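Side-chain contact in cytochrome C'' (Methylophilus methylotrophus, PDB 1GU2), which probably transfers electrons through a covalently bound heme c: residues A[27-30]-A[31-35]. Sequence-based numbering, arbitrary orientation. Where two conformers were deposited one is given.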
loop_
_atom_site.group_PDB
_atom_site.type_symbol
_atom_site.label_atom_id
_atom_site.label_comp_id
_atom_site.label_asym_id
_atom_site.label_seq_id
_atom_site.Cartn_x
_atom_site.Cartn_y
_atom_site.Cartn_z
ATOM N N SER A 27 0.483 10.817 6.609
ATOM C CA SER A 27 -0.926 11.109 6.655
ATOM C C SER A 27 -1.728 9.860 6.334
ATOM O O SER A 27 -1.707 9.423 5.175
ATOM C CB SER A 27 -1.280 12.140 5.574
ATOM O OG SER A 27 -2.689 12.266 5.477
ATOM N N ILE A 28 -2.388 9.328 7.349
ATOM C CA ILE A 28 -3.212 8.171 7.051
ATOM C C ILE A 28 -4.425 8.513 6.191
ATOM O O ILE A 28 -4.872 7.645 5.428
ATOM C CB ILE A 28 -3.602 7.520 8.367
ATOM C CG1 ILE A 28 -2.326 6.693 8.704
ATOM C CG2 ILE A 28 -4.809 6.649 8.471
ATOM C CD1 ILE A 28 -2.254 6.722 10.173
ATOM N N THR A 29 -4.933 9.720 6.264
ATOM C CA THR A 29 -5.975 10.175 5.359
ATOM C C THR A 29 -5.517 10.106 3.908
ATOM O O THR A 29 -6.232 9.624 2.996
ATOM C CB THR A 29 -6.417 11.606 5.728
ATOM O OG1 THR A 29 -7.006 11.628 7.023
ATOM C CG2 THR A 29 -7.547 12.044 4.790
ATOM N N ASP A 30 -4.300 10.625 3.673
ATOM C CA ASP A 30 -3.808 10.566 2.293
ATOM C C ASP A 30 -3.520 9.155 1.865
ATOM O O ASP A 30 -3.717 8.827 0.688
ATOM C CB ASP A 30 -2.567 11.451 2.159
ATOM C CG ASP A 30 -2.867 12.951 2.218
ATOM O OD1 ASP A 30 -1.870 13.678 2.469
ATOM O OD2 ASP A 30 -4.020 13.368 2.020
ATOM N N GLY A 31 -3.055 8.308 2.750
ATOM C CA GLY A 31 -2.837 6.894 2.382
ATOM C C GLY A 31 -4.133 6.207 2.004
ATOM O O GLY A 31 -4.143 5.446 1.028
ATOM N N LYS A 32 -5.219 6.462 2.733
ATOM C CA LYS A 32 -6.504 5.909 2.404
ATOM C C LYS A 32 -7.037 6.448 1.066
ATOM O O LYS A 32 -7.584 5.714 0.229
ATOM C CB LYS A 32 -7.503 6.194 3.568
ATOM C CG LYS A 32 -8.865 5.604 3.327
ATOM C CD LYS A 32 -9.816 5.891 4.481
ATOM C CE LYS A 32 -11.051 5.026 4.407
ATOM N NZ LYS A 32 -11.711 4.952 5.726
ATOM N N ILE A 33 -6.870 7.763 0.824
ATOM C CA ILE A 33 -7.297 8.320 -0.458
ATOM C C ILE A 33 -6.512 7.696 -1.584
ATOM O O ILE A 33 -7.126 7.358 -2.611
ATOM C CB ILE A 33 -7.142 9.843 -0.436
ATOM C CG1 ILE A 33 -8.157 10.524 0.466
ATOM C CG2 ILE A 33 -7.192 10.403 -1.867
ATOM C CD1 ILE A 33 -7.880 11.975 0.777
ATOM N N PHE A 34 -5.219 7.511 -1.432
ATOM C CA PHE A 34 -4.379 6.894 -2.445
ATOM C C PHE A 34 -4.890 5.486 -2.752
ATOM O O PHE A 34 -4.977 5.065 -3.900
ATOM C CB PHE A 34 -2.953 6.872 -1.920
ATOM C CG PHE A 34 -1.972 6.003 -2.678
ATOM C CD1 PHE A 34 -1.700 4.713 -2.203
ATOM C CD2 PHE A 34 -1.341 6.473 -3.818
ATOM C CE1 PHE A 34 -0.773 3.909 -2.831
ATOM C CE2 PHE A 34 -0.403 5.661 -4.457
ATOM C CZ PHE A 34 -0.172 4.398 -3.956
ATOM N N PHE A 35 -5.257 4.713 -1.738
ATOM C CA PHE A 35 -5.707 3.317 -1.885
ATOM C C PHE A 35 -7.016 3.204 -2.645
ATOM O O PHE A 35 -7.200 2.237 -3.386
ATOM C CB PHE A 35 -5.811 2.711 -0.479
ATOM C CG PHE A 35 -6.203 1.261 -0.415
ATOM C CD1 PHE A 35 -5.367 0.248 -0.893
ATOM C CD2 PHE A 35 -7.432 0.885 0.122
ATOM C CE1 PHE A 35 -5.749 -1.090 -0.847
ATOM C CE2 PHE A 35 -7.830 -0.448 0.199
ATOM C CZ PHE A 35 -6.977 -1.432 -0.293
#
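The N-capped first turns of helix 28-36, beside the heme of this c-type cytochrome, show how a short helix is begun. The backbone of Ser27 meets that of Gly31 in the first bond of the alpha-helical ladder, Gly31 N to Ser27 O at 3.0 Å. Lys32 N to Ile28 O, Ile33 N to Thr29 O and Phe34 N to Asp30 O continue the i to i+4 series. Ser27 also serves as N-cap: with its hydroxyl anti to the backbone N (chi1 171°), Ser27 OG accepts from Asp30 N at 2.9 Å, nearly straight at 163°, and so occupies an amide that the first turn has no earlier carbonyl to satisfy. The acidic side chain of Asp30 lies in this same first turn, where its negative charge would be expected to suit the positive end of the helix dipole.

On the exposed flank Thr29 and Ile33 run side by side, one turn apart, their methyls Thr29 CG2 and Ile33 CD1 4.0 Å apart. The torsion of Ile33 (chi1 -71°) sets CG1 beside its own backbone N, which puts Ile33 CG1 3.3 Å from Thr29 O, an acceptor already engaged by Ile33 N.

The other side of the helix faces inward. Gly31 is buried, Phe35 packs on Cys49 and His53 of helix 49-53, and Phe34 CB rests 3.3 Å from Asp30 O while its ring leads away to the heme, touching Glu108 of helix 106-118. A short helix is thus capped by serine at its start, with Phe34 lining the heme c pocket.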